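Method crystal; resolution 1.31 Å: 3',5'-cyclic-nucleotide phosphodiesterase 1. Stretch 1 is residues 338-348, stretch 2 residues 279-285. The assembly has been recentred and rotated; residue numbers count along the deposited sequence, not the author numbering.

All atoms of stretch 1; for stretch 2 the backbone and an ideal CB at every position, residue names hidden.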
# COMPACT_ATOMS: atom_id res chain seq x y z
N LEU A 338 -4.40 -1.65 22.53
CA LEU A 338 -4.93 -1.98 23.85
C LEU A 338 -4.29 -1.08 24.91
O LEU A 338 -4.99 -0.56 25.78
CB LEU A 338 -4.73 -3.46 24.17
CG LEU A 338 -5.45 -4.44 23.23
CD1 LEU A 338 -5.10 -5.89 23.55
CD2 LEU A 338 -6.96 -4.22 23.27
N THR A 339 -2.97 -0.90 24.84
CA THR A 339 -2.27 -0.01 25.76
C THR A 339 -2.85 1.41 25.70
O THR A 339 -3.19 2.01 26.73
CB THR A 339 -0.77 0.02 25.43
OG1 THR A 339 -0.26 -1.31 25.53
CG2 THR A 339 -0.01 0.97 26.36
N ILE A 340 -2.98 1.93 24.49
CA ILE A 340 -3.51 3.27 24.27
C ILE A 340 -4.95 3.41 24.76
O ILE A 340 -5.29 4.41 25.41
CB ILE A 340 -3.38 3.66 22.77
CG1 ILE A 340 -1.91 4.00 22.46
CG2 ILE A 340 -4.31 4.79 22.38
CD1 ILE A 340 -1.55 3.91 20.99
N LEU A 341 -5.77 2.41 24.49
CA LEU A 341 -7.16 2.45 24.94
C LEU A 341 -7.23 2.55 26.47
O LEU A 341 -7.97 3.38 27.03
CB LEU A 341 -7.95 1.25 24.43
CG LEU A 341 -9.45 1.21 24.70
CD1 LEU A 341 -10.16 2.42 24.10
CD2 LEU A 341 -10.03 -0.09 24.18
N GLU A 342 -6.43 1.73 27.15
CA GLU A 342 -6.40 1.75 28.62
C GLU A 342 -5.88 3.07 29.16
O GLU A 342 -6.44 3.61 30.11
CB GLU A 342 -5.52 0.61 29.10
CG GLU A 342 -6.15 -0.74 28.90
CD GLU A 342 -5.20 -1.87 29.21
OE1 GLU A 342 -4.01 -1.60 29.48
OE2 GLU A 342 -5.65 -3.04 29.17
N GLU A 343 -4.83 3.59 28.54
CA GLU A 343 -4.25 4.86 28.94
C GLU A 343 -5.21 6.03 28.74
O GLU A 343 -5.35 6.89 29.62
CB GLU A 343 -2.91 5.10 28.23
CG GLU A 343 -1.84 4.13 28.71
CD GLU A 343 -0.52 4.23 27.96
OE1 GLU A 343 -0.46 4.82 26.86
OE2 GLU A 343 0.48 3.70 28.48
N LEU A 344 -5.90 6.04 27.60
CA LEU A 344 -6.88 7.08 27.34
C LEU A 344 -8.04 7.04 28.33
O LEU A 344 -8.47 8.08 28.85
CB LEU A 344 -7.41 6.99 25.91
CG LEU A 344 -6.45 7.42 24.80
CD1 LEU A 344 -7.00 7.00 23.44
CD2 LEU A 344 -6.21 8.92 24.82
N ARG A 345 -8.56 5.84 28.60
CA ARG A 345 -9.67 5.69 29.54
C ARG A 345 -9.27 6.11 30.95
O ARG A 345 -10.04 6.77 31.66
CB ARG A 345 -10.22 4.27 29.51
CG ARG A 345 -11.02 3.97 28.26
CD ARG A 345 -11.46 2.52 28.22
NE ARG A 345 -12.33 2.26 27.07
CZ ARG A 345 -12.61 1.06 26.60
NH1 ARG A 345 -12.10 -0.03 27.16
NH2 ARG A 345 -13.42 0.93 25.55
N PHE A 346 -8.05 5.74 31.34
CA PHE A 346 -7.53 6.12 32.66
C PHE A 346 -7.40 7.64 32.77
O PHE A 346 -7.85 8.24 33.76
CB PHE A 346 -6.18 5.45 32.93
CG PHE A 346 -5.57 5.84 34.25
CD1 PHE A 346 -4.76 6.97 34.36
CD2 PHE A 346 -5.80 5.07 35.39
CE1 PHE A 346 -4.20 7.33 35.57
CE2 PHE A 346 -5.23 5.43 36.61
CZ PHE A 346 -4.44 6.56 36.70
N LEU A 347 -6.81 8.27 31.76
CA LEU A 347 -6.59 9.71 31.79
C LEU A 347 -7.90 10.49 31.70
O LEU A 347 -8.04 11.54 32.34
CB LEU A 347 -5.62 10.15 30.69
CG LEU A 347 -4.15 9.75 30.87
CD1 LEU A 347 -3.38 9.93 29.57
CD2 LEU A 347 -3.48 10.52 32.01
N ALA A 348 -8.87 9.97 30.95
CA ALA A 348 -10.18 10.59 30.87
C ALA A 348 -10.87 10.58 32.24
O ALA A 348 -11.46 11.58 32.65
CB ALA A 348 -11.05 9.92 29.81
N UNK A 279 -6.47 10.56 15.71
CA UNK A 279 -5.36 9.68 15.98
C UNK A 279 -4.94 9.62 17.45
O UNK A 279 -5.10 10.58 18.21
CB UNK A 279 -4.17 10.11 15.13
N UNK A 280 -4.36 8.48 17.81
CA UNK A 280 -3.41 8.43 18.91
C UNK A 280 -2.33 7.46 18.47
O UNK A 280 -2.42 6.25 18.72
CB UNK A 280 -4.06 8.01 20.23
N UNK A 281 -1.33 7.97 17.76
CA UNK A 281 -0.37 7.09 17.10
C UNK A 281 0.44 6.26 18.08
O UNK A 281 0.82 5.13 17.76
CB UNK A 281 0.58 7.91 16.23
N UNK A 282 0.74 6.84 19.24
CA UNK A 282 1.70 6.26 20.16
C UNK A 282 1.14 6.16 21.57
O UNK A 282 0.32 6.99 21.98
CB UNK A 282 2.99 7.08 20.17
N UNK A 283 1.60 5.15 22.34
CA UNK A 283 1.29 5.08 23.77
C UNK A 283 2.11 6.09 24.55
O UNK A 283 2.97 6.78 23.99
CB UNK A 283 1.54 3.67 24.31
N UNK A 284 1.86 6.17 25.86
CA UNK A 284 2.60 7.09 26.72
C UNK A 284 4.11 6.85 26.74
O UNK A 284 4.88 7.81 26.90
CB UNK A 284 2.06 6.99 28.15
N UNK A 285 4.54 5.60 26.58
CA UNK A 285 5.97 5.27 26.59
C UNK A 285 6.71 6.08 25.53
O UNK A 285 6.42 5.95 24.33
CB UNK A 285 6.18 3.77 26.35

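Stretch 1 is a continuous helix, and the face it turns to stretch 2 carries Thr 339, Ile 340, Glu 343, Leu 344 and Leu 347, a mostly apolar strip with one carboxylate.

At position 279 the ideal CB has nothing of the helix within 5.5 Å, so stretch 1 sets no requirement there and many side chains would do. The deposited residue is Glu 279.

Position 280 is different. Its CA-to-CB bond points toward the helix, and the ideal CB lies 3.9 Å from Ile 340 CG2 and 4.5 Å from Leu 344 CD1. Two aliphatic groups so near favour a small or medium apolar side chain, such as alanine, cysteine or valine. The residue is Cys 280; with chi1 at -166° (t), its SG lies 3.8 Å from Ile 340 CG2. The backbone packs here too, Cys 280 O being 3.4 Å from Ile 340 CD1.

At 281 CA-to-CB points away and the helix offers nothing to a side chain. Ser 281 instead turns back within its own stretch: its OG donates a hydrogen bond to Glu 279 OE2 (2.7 Å), and its N donates to the same OE2 (3.1 Å).

Position 282 also points away, so many residues would do. It is Cys 282, which meets the helix through its backbone, Cys 282 C lying 3.6 Å from Ile 340 CD1.

At 283 the bond runs sideways, but the CA is 5.2 Å from Ile 340 CA, leaving little depth. The ideal CB sits 3.4 Å from Glu 343 OE1, 3.7 Å from Thr 339 CG2 and 3.9 Å from Ile 340 CG1, so a compact, uncharged group suits it and an acidic one does not; phi of -75° also permits proline. Pro 283 is found, its CB 3.7 Å from Glu 343 OE1, a contact that is not a hydrogen bond.

At 284 the visible backbone N lies 2.9 Å from Glu 343 OE1, so a residue with an amide hydrogen is favoured and proline would forfeit this bond. CA-to-CB is sideways, and the methyls of Leu 347 lie further along the helix, so a longer aliphatic chain could reach them. The ideal CB is 3.6 Å from Glu 343 OE1, so neutral polar or basic chains are possible, but an acidic one is disfavoured. Leu 284 reaches Leu 347: its CD1 is 4.4 Å from Leu 347 CD1, and the hydrogen bond from its N to Glu 343 OE1 is nearly straight at 165°.

Position 285 leaves its ideal CB free of the helix, so the choice is wide. Ser 285 connects through its backbone: its N donates to a water (3.0 Å between N and the water O), which donates to Glu 343 OE2 (2.6 Å from the water O).

Stretch 2 (279-285) ECSCPLS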
# COMPACT_ATOMS: atom_id res chain seq x y z
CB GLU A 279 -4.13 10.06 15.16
CG GLU A 279 -3.46 11.37 15.53
CD GLU A 279 -1.96 11.30 15.31
OE1 GLU A 279 -1.48 11.86 14.30
OE2 GLU A 279 -1.27 10.66 16.13
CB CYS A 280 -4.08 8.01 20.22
SG CYS A 280 -3.03 8.33 21.65
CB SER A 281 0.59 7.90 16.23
OG SER A 281 -0.05 8.45 15.10
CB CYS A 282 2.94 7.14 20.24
SG CYS A 282 3.76 7.42 18.67
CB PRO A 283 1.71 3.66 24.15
CG PRO A 283 2.83 3.35 23.21
CD PRO A 283 2.46 4.03 21.91
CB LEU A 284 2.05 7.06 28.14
CG LEU A 284 0.67 7.69 28.35
CD1 LEU A 284 0.15 7.34 29.74
CD2 LEU A 284 0.70 9.20 28.14
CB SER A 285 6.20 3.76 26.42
OG SER A 285 5.69 3.29 25.19
O HOH W 1 2.90 3.30 27.50
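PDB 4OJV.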